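Local coordinates for N-carbamoylsarcosine amidase related protein (Thermoplasma acidophilum, PDB 3EEF) that binds zinc and probably acts as an amide-cleaving hydrolase of the isochorismatase-like family, the likely substrate being N-carbamoylsarcosine, at residues 57-60 and 64-67; 13-18 and 116-121. All coordinates share one frame; numbering follows the deposited sequence.

Contact 1: residues 57-60 and 64-67; sequences PEIR and RHSM. With ZN (zinc ion), chain C.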
loop_
_atom_site.group_PDB
_atom_site.type_symbol
_atom_site.label_atom_id
_atom_site.label_comp_id
_atom_site.label_asym_id
_atom_site.label_seq_id
_atom_site.Cartn_x
_atom_site.Cartn_y
_atom_site.Cartn_z
ATOM N N PRO A 57 -9.963 8.525 10.328
ATOM C CA PRO A 57 -11.282 8.056 9.857
ATOM C C PRO A 57 -12.141 7.454 10.948
ATOM O O PRO A 57 -13.351 7.686 10.984
ATOM C CB PRO A 57 -10.926 6.973 8.843
ATOM C CG PRO A 57 -9.541 7.356 8.363
ATOM C CD PRO A 57 -8.859 7.946 9.547
ATOM N N GLU A 58 -11.527 6.691 11.843
ATOM C CA GLU A 58 -12.313 5.960 12.836
ATOM C C GLU A 58 -12.783 6.805 14.046
ATOM O O GLU A 58 -13.560 6.306 14.865
ATOM C CB GLU A 58 -11.549 4.731 13.308
ATOM C CG GLU A 58 -10.613 5.008 14.427
ATOM C CD GLU A 58 -9.751 3.813 14.749
ATOM O OE1 GLU A 58 -9.790 3.409 15.908
ATOM O OE2 GLU A 58 -9.042 3.304 13.847
ATOM N N ILE A 59 -12.324 8.055 14.147
ATOM C CA ILE A 59 -12.714 8.947 15.242
ATOM C C ILE A 59 -14.198 9.352 15.197
ATOM O O ILE A 59 -14.871 9.412 16.244
ATOM C CB ILE A 59 -11.820 10.196 15.297
ATOM C CG1 ILE A 59 -10.374 9.784 15.590
ATOM C CG2 ILE A 59 -12.313 11.158 16.350
ATOM C CD1 ILE A 59 -10.186 8.905 16.859
ATOM N N ARG A 60 -14.703 9.580 13.985
ATOM C CA ARG A 60 -16.134 9.704 13.739
ATOM C C ARG A 60 -16.916 8.512 14.341
ATOM O O ARG A 60 -18.004 8.695 14.880
ATOM C CB ARG A 60 -16.372 9.776 12.221
ATOM N N ARG A 64 -12.863 10.313 20.349
ATOM C CA ARG A 64 -11.452 10.317 20.678
ATOM C C ARG A 64 -11.082 9.148 21.590
ATOM O O ARG A 64 -11.790 8.819 22.535
ATOM C CB ARG A 64 -11.030 11.641 21.313
ATOM C CG ARG A 64 -10.896 12.737 20.283
ATOM C CD ARG A 64 -11.124 14.100 20.871
ATOM N NE ARG A 64 -9.883 14.773 21.227
ATOM C CZ ARG A 64 -9.353 15.823 20.593
ATOM N NH1 ARG A 64 -9.930 16.375 19.526
ATOM N NH2 ARG A 64 -8.224 16.337 21.057
ATOM N N HIS A 65 -9.972 8.505 21.268
ATOM C CA HIS A 65 -9.427 7.419 22.094
ATOM C C HIS A 65 -7.976 7.205 21.664
ATOM O O HIS A 65 -7.643 7.403 20.482
ATOM C CB HIS A 65 -10.279 6.131 21.945
ATOM C CG HIS A 65 -10.205 5.502 20.581
ATOM N ND1 HIS A 65 -10.952 5.938 19.506
ATOM C CD2 HIS A 65 -9.425 4.495 20.109
ATOM C CE1 HIS A 65 -10.657 5.210 18.441
ATOM N NE2 HIS A 65 -9.715 4.339 18.772
ATOM N N SER A 66 -7.121 6.833 22.619
ATOM C CA SER A 66 -5.729 6.526 22.347
ATOM C C SER A 66 -5.146 7.573 21.385
ATOM O O SER A 66 -4.659 7.256 20.260
ATOM C CB SER A 66 -5.604 5.097 21.773
ATOM O OG SER A 66 -4.254 4.623 21.825
HETATM N N MSE A 67 -5.221 8.821 21.838
HETATM C CA MSE A 67 -4.785 9.963 21.062
HETATM C C MSE A 67 -3.268 10.104 21.098
HETATM O O MSE A 67 -2.630 9.727 22.089
HETATM C CB MSE A 67 -5.455 11.237 21.590
HETATM C CG MSE A 67 -6.966 11.178 21.536
HETATM SE SE MSE A 67 -7.633 10.851 19.706
HETATM C CE MSE A 67 -7.327 12.650 18.963
HETATM ZN ZN ZN C . -8.403 3.315 17.340
#
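Glu-58 OE1 meets the zinc ion at 2.0 Å, and His-65 NE2 reaches the same metal at 2.2 Å. The two donor atoms lie 3.0 Å apart as fellow ligands of the metal, not as a hydrogen bond. OE1 arrives at the edge of the imidazole, near its plane, and the carboxylate is turned 28° out of the ring plane; the other oxygen, OE2, stays 3.6 Å from the zinc ion, so the carboxylate binds through one oxygen. Glu-58 reaches in with CG lodged between its backbone N and carbonyl carbon (chi1 86°) and the chain extended beyond. The rotation of the histidine is fixed from its far side, where ND1 is hydrogen-bonded to Gly-63 O. Asp-50 and His-52 complete the four-residue site.

Apolar contacts flank the histidine. Ile-59 CD1 comes obliquely to the ring, 4.0 Å from His-65 CE1, and also lies 4.3 Å from the selenium of Met-67, a selenomethionine. Met-67 CE in turn sits over one face of the Arg-64 guanidinium, offset toward its rim.

Two metal ligands only seven residues apart are thus brought together by a chain that runs through the short helix 59-62 into the loop holding His-65, while Asp-50 ends strand 45-50 of the central parallel sheet and helix 12-15 packs against His-65.

Contact 2: residues 13-18 and 116-121; sequences EFIHGR and IGLDAD
Leu-118 pushes a single methyl, CD1, against two consecutive residues of the short helix 12-15, and nearly all of the contact is made there. CD1 lies 3.5 Å from Phe-14 CB, at the root of that side chain, and 3.6 Å from Ile-15 CD1, at the very end of the other. The phenylalanine therefore offers its stem to the leucine, while its ring continues past the methyl and meets it only obliquely. With CG1 of Ile-15 beside the backbone N, anti to the carbonyl carbon (chi1 -63°), and a second torsion of the same sense, the terminal methyl reaches the leucine. Ile-15 also packs on Ala-24 and Val-28 of helix 22-40, and Leu-118 on Ala-146, so Ile-15 and Leu-118 are both buried.

In the parallel α/β fold of the isochorismatase-like hydrolases, loops that follow the carboxyl ends of the strands gather on one side of the sheet, and here the chain leaving strand 112-116 meets the helix that follows the neighbouring strand 3-8. Gly-117 turns the corner with backbone angles (119/-151°) that would jam a side chain against the preceding carbonyl oxygen. A cis peptide then joins Leu-118 to Asp-119, whose OD1 accepts from Asp-121 N at 3.2 Å through its anti lone pair, forming an Asx turn.

Away from the leucine the character changes. His-16 and Arg-18 are exposed, and the imidazole of His-16 receives Ile-15 CG2 over the centre of one face. Arg-18 NE forms a salt bridge to Glu-13 OE2 at 3.0 Å, its hydrogen bond bent and weak.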
loop_
_atom_site.group_PDB
_atom_site.type_symbol
_atom_site.label_atom_id
_atom_site.label_comp_id
_atom_site.label_asym_id
_atom_site.label_seq_id
_atom_site.Cartn_x
_atom_site.Cartn_y
_atom_site.Cartn_z
ATOM N N GLU A 13 -5.408 3.360 27.995
ATOM C CA GLU A 13 -6.822 3.663 27.944
ATOM C C GLU A 13 -7.674 2.416 27.836
ATOM O O GLU A 13 -8.802 2.435 28.291
ATOM C CB GLU A 13 -7.142 4.614 26.795
ATOM C CG GLU A 13 -8.634 4.961 26.655
ATOM C CD GLU A 13 -8.851 6.152 25.764
ATOM O OE1 GLU A 13 -7.852 6.706 25.266
ATOM O OE2 GLU A 13 -10.020 6.538 25.562
ATOM N N PHE A 14 -7.150 1.344 27.236
ATOM C CA PHE A 14 -7.934 0.109 27.098
ATOM C C PHE A 14 -7.735 -0.884 28.251
ATOM O O PHE A 14 -8.516 -1.832 28.375
ATOM C CB PHE A 14 -7.649 -0.587 25.764
ATOM C CG PHE A 14 -8.141 0.168 24.544
ATOM C CD1 PHE A 14 -9.480 0.452 24.381
ATOM C CD2 PHE A 14 -7.261 0.535 23.540
ATOM C CE1 PHE A 14 -9.931 1.138 23.249
ATOM C CE2 PHE A 14 -7.697 1.206 22.400
ATOM C CZ PHE A 14 -9.032 1.507 22.254
ATOM N N ILE A 15 -6.707 -0.661 29.080
ATOM C CA ILE A 15 -6.337 -1.572 30.177
ATOM C C ILE A 15 -6.585 -0.915 31.531
ATOM O O ILE A 15 -7.203 -1.515 32.411
ATOM C CB ILE A 15 -4.836 -1.980 30.118
ATOM C CG1 ILE A 15 -4.511 -2.764 28.838
ATOM C CG2 ILE A 15 -4.450 -2.863 31.317
ATOM C CD1 ILE A 15 -5.278 -4.070 28.699
ATOM N N HIS A 16 -6.088 0.311 31.687
ATOM C CA HIS A 16 -6.141 1.035 32.961
ATOM C C HIS A 16 -7.141 2.173 32.990
ATOM O O HIS A 16 -7.607 2.513 34.061
ATOM C CB HIS A 16 -4.759 1.591 33.359
ATOM C CG HIS A 16 -3.764 0.528 33.690
ATOM N ND1 HIS A 16 -4.017 -0.453 34.628
ATOM C CD2 HIS A 16 -2.526 0.270 33.200
ATOM C CE1 HIS A 16 -2.975 -1.263 34.706
ATOM N NE2 HIS A 16 -2.054 -0.846 33.854
ATOM N N GLY A 17 -7.480 2.758 31.842
ATOM C CA GLY A 17 -8.232 4.022 31.838
ATOM C C GLY A 17 -9.656 3.972 31.328
ATOM O O GLY A 17 -10.409 3.083 31.658
ATOM N N ARG A 18 -10.008 4.930 30.479
ATOM C CA ARG A 18 -11.402 5.250 30.183
ATOM C C ARG A 18 -12.200 4.063 29.589
ATOM O O ARG A 18 -13.393 3.912 29.870
ATOM C CB ARG A 18 -11.430 6.476 29.259
ATOM C CG ARG A 18 -12.799 7.034 28.946
ATOM C CD ARG A 18 -12.696 8.275 28.052
ATOM N NE ARG A 18 -12.471 7.927 26.655
ATOM C CZ ARG A 18 -13.390 7.401 25.842
ATOM N NH1 ARG A 18 -14.612 7.146 26.274
ATOM N NH2 ARG A 18 -13.076 7.117 24.577
ATOM N N ILE A 116 -0.960 -10.976 19.783
ATOM C CA ILE A 116 -1.615 -10.827 21.059
ATOM C C ILE A 116 -2.103 -9.384 21.210
ATOM O O ILE A 116 -1.654 -8.483 20.471
ATOM C CB ILE A 116 -0.647 -11.199 22.209
ATOM C CG1 ILE A 116 0.472 -10.177 22.370
ATOM C CG2 ILE A 116 -0.048 -12.597 21.975
ATOM C CD1 ILE A 116 1.406 -10.502 23.548
ATOM N N GLY A 117 -3.027 -9.167 22.149
ATOM C CA GLY A 117 -3.486 -7.815 22.514
ATOM C C GLY A 117 -4.973 -7.566 22.297
ATOM O O GLY A 117 -5.774 -8.487 22.301
ATOM N N LEU A 118 -5.306 -6.310 22.032
ATOM C CA LEU A 118 -6.676 -5.800 22.008
ATOM C C LEU A 118 -7.118 -5.356 20.622
ATOM O O LEU A 118 -6.474 -4.491 20.014
ATOM C CB LEU A 118 -6.781 -4.584 22.956
ATOM C CG LEU A 118 -6.256 -4.956 24.321
ATOM C CD1 LEU A 118 -6.426 -3.812 25.259
ATOM C CD2 LEU A 118 -6.914 -6.293 24.823
ATOM N N ASP A 119 -8.194 -5.936 20.089
ATOM C CA ASP A 119 -8.855 -7.131 20.622
ATOM C C ASP A 119 -9.229 -8.047 19.480
ATOM O O ASP A 119 -9.106 -7.674 18.304
ATOM C CB ASP A 119 -10.095 -6.759 21.453
ATOM C CG ASP A 119 -11.004 -5.791 20.756
ATOM O OD1 ASP A 119 -11.483 -6.152 19.661
ATOM O OD2 ASP A 119 -11.261 -4.702 21.318
ATOM N N ALA A 120 -9.707 -9.232 19.836
ATOM C CA ALA A 120 -10.094 -10.273 18.886
ATOM C C ALA A 120 -11.147 -9.880 17.807
ATOM O O ALA A 120 -11.260 -10.523 16.746
ATOM C CB ALA A 120 -10.597 -11.510 19.692
ATOM N N ASP A 121 -11.940 -8.866 18.098
ATOM C CA ASP A 121 -13.000 -8.432 17.189
ATOM C C ASP A 121 -12.575 -7.369 16.198
ATOM O O ASP A 121 -13.096 -7.315 15.077
ATOM C CB ASP A 121 -14.151 -7.853 18.007
ATOM C CG ASP A 121 -15.143 -8.883 18.386
ATOM O OD1 ASP A 121 -14.840 -10.089 18.217
ATOM O OD2 ASP A 121 -16.235 -8.492 18.842
#

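How the contacts relate
The centres of contact 1 and contact 2 are 14 Å apart, and along the chain the first is nested within the loop that the second closes. Residues 13-18 of contact 2 reach residues 64-67 of contact 1. Glu-13 OE1 lies 2.7 Å from Ser-66 N, a probable hydrogen bond that holds the backbone next to a zinc ligand, and Phe-14 CZ approaches His-65 CD2 at 3.7 Å. The phenylalanine whose stem packs in contact 2 thus carries its ring to the metal-binding imidazole of contact 1; its nearest side-chain atom is about 5 Å from the zinc ion. Contact 1 supplies two first-shell ligands; from contact 2, Phe-14 and Glu-13 touch the ligand His-65, with Leu-118 one layer further out.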